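Local coordinates for protein Exo-arabinanase (Penicillium chrysogenum, PDB 3A72) that probably releases arabinobiose from the ends of alpha-1,5-linked arabinan chains as an exo-acting glycoside hydrolase, at residues Val70-Gln82 against Ser105-Tyr119. Sequence-based numbering, arbitrary orientation.
Sequences VHDTVNGYGLRYQ and SSIPTDLSSTDIVLY. With AHR (alpha-L-arabinofuranose), chain B.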
# COMPACT_ATOMS: atom_id res chain seq x y z
N VAL A 70 -4.59 -16.21 -4.62
CA VAL A 70 -4.51 -15.66 -5.98
C VAL A 70 -3.22 -16.20 -6.59
O VAL A 70 -2.11 -15.87 -6.14
CB VAL A 70 -4.58 -14.15 -6.01
CG1 VAL A 70 -4.80 -13.69 -7.47
CG2 VAL A 70 -5.73 -13.62 -5.11
N HIS A 71 -3.37 -17.06 -7.61
CA HIS A 71 -2.25 -17.67 -8.29
C HIS A 71 -1.96 -16.95 -9.61
O HIS A 71 -2.82 -16.31 -10.22
CB HIS A 71 -2.56 -19.13 -8.60
CG HIS A 71 -2.78 -19.97 -7.43
ND1 HIS A 71 -1.81 -20.62 -6.74
CD2 HIS A 71 -3.94 -20.29 -6.82
CE1 HIS A 71 -2.39 -21.30 -5.71
NE2 HIS A 71 -3.65 -21.12 -5.75
N ASP A 72 -0.68 -17.11 -10.04
CA ASP A 72 -0.23 -16.48 -11.28
C ASP A 72 -0.64 -17.31 -12.47
O ASP A 72 0.14 -18.05 -13.08
CB ASP A 72 1.27 -16.30 -11.26
CG ASP A 72 1.77 -15.45 -12.44
OD1 ASP A 72 0.94 -15.09 -13.32
OD2 ASP A 72 2.99 -15.17 -12.46
N THR A 73 -1.93 -17.21 -12.83
CA THR A 73 -2.48 -17.92 -13.95
C THR A 73 -2.10 -17.28 -15.29
O THR A 73 -2.21 -17.93 -16.32
CB THR A 73 -4.03 -17.99 -13.86
OG1 THR A 73 -4.52 -16.67 -13.84
CG2 THR A 73 -4.44 -18.76 -12.62
N VAL A 74 -1.67 -16.01 -15.27
CA VAL A 74 -1.38 -15.32 -16.53
C VAL A 74 0.05 -15.65 -17.01
O VAL A 74 0.21 -15.94 -18.24
CB VAL A 74 -1.66 -13.84 -16.41
CG1 VAL A 74 -0.88 -13.15 -15.32
CG2 VAL A 74 -1.42 -13.22 -17.79
N ASN A 75 1.05 -15.62 -16.14
CA ASN A 75 2.41 -15.86 -16.53
C ASN A 75 3.02 -17.15 -16.01
O ASN A 75 3.98 -17.66 -16.56
CB ASN A 75 3.32 -14.73 -16.04
CG ASN A 75 3.00 -13.39 -16.66
OD1 ASN A 75 2.61 -13.28 -17.83
ND2 ASN A 75 3.22 -12.33 -15.88
N GLY A 76 2.53 -17.65 -14.89
CA GLY A 76 3.10 -18.79 -14.25
C GLY A 76 4.41 -18.51 -13.52
O GLY A 76 5.08 -19.45 -13.12
N TYR A 77 4.77 -17.27 -13.35
CA TYR A 77 6.02 -16.86 -12.71
C TYR A 77 5.92 -16.93 -11.20
O TYR A 77 6.88 -17.31 -10.50
CB TYR A 77 6.43 -15.45 -13.09
CG TYR A 77 6.62 -15.14 -14.56
CD1 TYR A 77 6.82 -16.14 -15.51
CD2 TYR A 77 6.55 -13.84 -15.03
CE1 TYR A 77 6.97 -15.82 -16.86
CE2 TYR A 77 6.69 -13.51 -16.34
CZ TYR A 77 6.88 -14.49 -17.25
OH TYR A 77 7.00 -14.12 -18.59
N GLY A 78 4.77 -16.50 -10.68
CA GLY A 78 4.55 -16.32 -9.24
C GLY A 78 4.09 -14.90 -8.96
O GLY A 78 4.70 -13.93 -9.42
N LEU A 79 2.99 -14.81 -8.19
CA LEU A 79 2.54 -13.47 -7.69
C LEU A 79 3.32 -13.21 -6.43
O LEU A 79 3.03 -13.78 -5.37
CB LEU A 79 1.04 -13.45 -7.49
CG LEU A 79 0.19 -13.69 -8.73
CD1 LEU A 79 -1.28 -13.39 -8.46
CD2 LEU A 79 0.71 -12.90 -9.96
N ARG A 80 4.39 -12.45 -6.58
CA ARG A 80 5.51 -12.45 -5.66
C ARG A 80 5.64 -11.25 -4.76
O ARG A 80 5.90 -11.39 -3.56
CB ARG A 80 6.82 -12.65 -6.47
CG ARG A 80 8.04 -12.93 -5.60
CD ARG A 80 9.31 -13.22 -6.46
NE ARG A 80 9.03 -14.28 -7.43
CZ ARG A 80 9.02 -15.56 -7.21
NH1 ARG A 80 9.44 -16.05 -6.02
NH2 ARG A 80 8.63 -16.40 -8.16
N TYR A 81 5.52 -10.05 -5.35
CA TYR A 81 5.76 -8.80 -4.64
C TYR A 81 4.51 -7.88 -4.69
O TYR A 81 3.81 -7.80 -5.70
CB TYR A 81 6.90 -8.01 -5.21
CG TYR A 81 8.31 -8.50 -4.92
CD1 TYR A 81 8.60 -9.52 -4.01
CD2 TYR A 81 9.39 -7.88 -5.59
CE1 TYR A 81 9.93 -9.92 -3.78
CE2 TYR A 81 10.68 -8.27 -5.37
CZ TYR A 81 10.94 -9.30 -4.46
OH TYR A 81 12.25 -9.71 -4.20
N GLN A 82 4.34 -7.16 -3.59
CA GLN A 82 3.59 -5.91 -3.58
C GLN A 82 2.12 -6.04 -4.01
O GLN A 82 1.65 -5.36 -4.89
CB GLN A 82 4.33 -4.87 -4.43
CG GLN A 82 5.71 -4.59 -3.87
CD GLN A 82 6.83 -4.46 -4.89
OE1 GLN A 82 6.58 -4.15 -6.07
NE2 GLN A 82 8.05 -4.66 -4.44
N SER A 105 2.62 -7.91 -8.28
CA SER A 105 3.66 -8.09 -9.27
C SER A 105 4.01 -9.56 -9.46
O SER A 105 4.44 -10.26 -8.53
CB SER A 105 4.88 -7.27 -8.89
OG SER A 105 5.78 -7.26 -9.98
N SER A 106 3.86 -10.01 -10.71
CA SER A 106 4.26 -11.31 -11.20
C SER A 106 5.71 -11.24 -11.61
O SER A 106 6.09 -10.42 -12.45
CB SER A 106 3.39 -11.63 -12.43
OG SER A 106 3.90 -12.75 -13.15
N ILE A 107 6.52 -12.11 -10.98
CA ILE A 107 7.98 -12.00 -11.03
C ILE A 107 8.50 -13.44 -11.03
O ILE A 107 8.15 -14.20 -10.12
CB ILE A 107 8.55 -11.25 -9.81
CG1 ILE A 107 8.01 -9.82 -9.74
CG2 ILE A 107 10.09 -11.28 -9.80
CD1 ILE A 107 8.34 -9.14 -8.44
N PRO A 108 9.36 -13.84 -11.96
CA PRO A 108 9.95 -15.19 -11.88
C PRO A 108 10.87 -15.30 -10.68
O PRO A 108 11.36 -14.31 -10.14
CB PRO A 108 10.77 -15.28 -13.18
CG PRO A 108 10.27 -14.23 -14.09
CD PRO A 108 9.88 -13.12 -13.13
N THR A 109 11.17 -16.55 -10.29
CA THR A 109 12.06 -16.80 -9.17
C THR A 109 13.40 -16.10 -9.32
O THR A 109 14.00 -15.63 -8.35
CB THR A 109 12.27 -18.31 -8.99
OG1 THR A 109 11.01 -18.97 -8.81
CG2 THR A 109 13.21 -18.60 -7.82
N ASP A 110 13.89 -16.02 -10.57
CA ASP A 110 15.18 -15.38 -10.85
C ASP A 110 15.14 -13.85 -10.78
O ASP A 110 16.20 -13.24 -11.02
CB ASP A 110 15.75 -15.89 -12.18
CG ASP A 110 14.98 -15.45 -13.41
OD1 ASP A 110 14.05 -14.63 -13.31
OD2 ASP A 110 15.30 -15.99 -14.50
N LEU A 111 14.00 -13.25 -10.47
CA LEU A 111 13.88 -11.80 -10.29
C LEU A 111 14.14 -11.05 -11.59
O LEU A 111 14.45 -9.85 -11.58
CB LEU A 111 14.74 -11.25 -9.15
CG LEU A 111 14.51 -11.91 -7.80
CD1 LEU A 111 15.37 -11.20 -6.74
CD2 LEU A 111 13.06 -11.94 -7.36
N SER A 112 13.98 -11.70 -12.75
CA SER A 112 14.41 -11.08 -14.00
C SER A 112 13.45 -10.05 -14.56
O SER A 112 13.87 -9.29 -15.45
CB SER A 112 14.65 -12.17 -15.05
OG SER A 112 13.48 -12.95 -15.28
N SER A 113 12.23 -9.99 -14.11
CA SER A 113 11.23 -9.08 -14.66
C SER A 113 10.18 -8.78 -13.61
O SER A 113 10.06 -9.50 -12.64
CB SER A 113 10.60 -9.66 -15.92
OG SER A 113 9.97 -10.91 -15.67
N THR A 114 9.41 -7.74 -13.88
CA THR A 114 8.28 -7.30 -13.06
C THR A 114 7.06 -7.08 -13.93
O THR A 114 7.18 -6.63 -15.07
CB THR A 114 8.66 -6.01 -12.28
OG1 THR A 114 9.30 -5.08 -13.18
CG2 THR A 114 9.58 -6.31 -11.13
N ASP A 115 5.88 -7.39 -13.42
CA ASP A 115 4.66 -7.26 -14.19
C ASP A 115 3.51 -7.07 -13.21
O ASP A 115 3.07 -8.03 -12.55
CB ASP A 115 4.45 -8.48 -15.05
CG ASP A 115 3.28 -8.47 -15.94
OD1 ASP A 115 2.52 -7.50 -16.04
OD2 ASP A 115 3.07 -9.52 -16.66
N ILE A 116 3.04 -5.84 -13.09
CA ILE A 116 1.89 -5.52 -12.23
C ILE A 116 0.65 -5.95 -12.98
O ILE A 116 0.32 -5.36 -14.04
CB ILE A 116 1.86 -4.05 -11.83
CG1 ILE A 116 3.09 -3.66 -11.05
CG2 ILE A 116 0.58 -3.76 -11.06
CD1 ILE A 116 3.25 -2.16 -10.85
N VAL A 117 -0.02 -6.95 -12.43
CA VAL A 117 -1.22 -7.57 -13.00
C VAL A 117 -2.41 -7.29 -12.09
O VAL A 117 -2.27 -7.02 -10.90
CB VAL A 117 -1.00 -9.05 -13.23
CG1 VAL A 117 0.05 -9.29 -14.32
CG2 VAL A 117 -0.70 -9.83 -11.96
N LEU A 118 -3.59 -7.36 -12.69
CA LEU A 118 -4.86 -7.10 -12.06
C LEU A 118 -5.76 -8.34 -12.14
O LEU A 118 -6.03 -8.81 -13.25
CB LEU A 118 -5.57 -5.88 -12.71
CG LEU A 118 -6.81 -5.40 -11.98
CD1 LEU A 118 -6.49 -4.79 -10.66
CD2 LEU A 118 -7.57 -4.43 -12.89
N TYR A 119 -6.22 -8.81 -10.99
CA TYR A 119 -7.16 -9.90 -10.81
C TYR A 119 -8.44 -9.34 -10.18
O TYR A 119 -8.43 -8.36 -9.44
CB TYR A 119 -6.56 -11.00 -9.88
CG TYR A 119 -5.66 -11.93 -10.67
CD1 TYR A 119 -6.09 -13.17 -11.05
CD2 TYR A 119 -4.38 -11.56 -11.07
CE1 TYR A 119 -5.30 -14.03 -11.77
CE2 TYR A 119 -3.58 -12.38 -11.83
CZ TYR A 119 -4.03 -13.63 -12.18
OH TYR A 119 -3.21 -14.41 -12.98
O5 AHR B . 8.36 -5.70 -1.73
C5 AHR B . 9.55 -6.53 -1.80
C4 AHR B . 10.77 -5.63 -1.76
O4 AHR B . 10.77 -4.81 -2.98
C3 AHR B . 12.06 -6.41 -1.91
O3 AHR B . 12.54 -6.91 -0.64
C2 AHR B . 13.01 -5.31 -2.41
O2 AHR B . 14.13 -5.84 -3.17
C1 AHR B . 12.11 -4.46 -3.32
O HOH W 1 8.05 -19.80 -9.96
O HOH W 2 9.73 -18.69 -11.66
O HOH W 3 7.37 -5.42 -8.61
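Arg80 reaches across to Ile107 and the turn that follows it. Its CB lies 4.0 Å from Ser105 O, and CG stands anti to the backbone N (chi1 -169°), which carries the chain over Ile107; CD then meets Ile107 CG2 and, more loosely, Leu111 CD2. A bend at chi3 (-53°) turns the guanidinium side-on, and NE (2.8 Å) and NH2 (3.0 Å) both hold Ile107 O, which lies in the guanidinium plane. Thr109 CA covers one face, offset toward the rim, while Glu46 forms a salt bridge with NH2 and accepts a hydrogen bond from Thr109 OG1. At the backbone, Arg80 and Tyr81 both face Ser105 in a classic beta bulge: Arg80 N donates to Ser105 O, Tyr81 N does so only weakly, and Ser105 N returns a bond to Tyr81 O. The bulge lies where the chain, coming from the blade that ends with strand 65-70, enters strand 82-87 of the next four-stranded blade of the propeller, near its sugar pocket. There the Tyr81 ring has arabinofuranose C5 over its centre, Ile107 CD1 presses obliquely on CD2 (3.3 Å), and Gln82 NE2 donates to the sugar O5 (2.9 Å). Farther out, Ser106 OG donates a hydrogen bond to Asp72 OD2 (2.7 Å), on the syn side but 34° out of plane, and accepts an almost straight bond from Asn75 ND2. The Tyr77 ring lies between Asn75 CB and Pro108 CG, on opposite faces. Val70 CG1 sits over the Tyr119 ring, whose OH hydrogen-bonds Thr73 OG1 at its edge (2.8 Å).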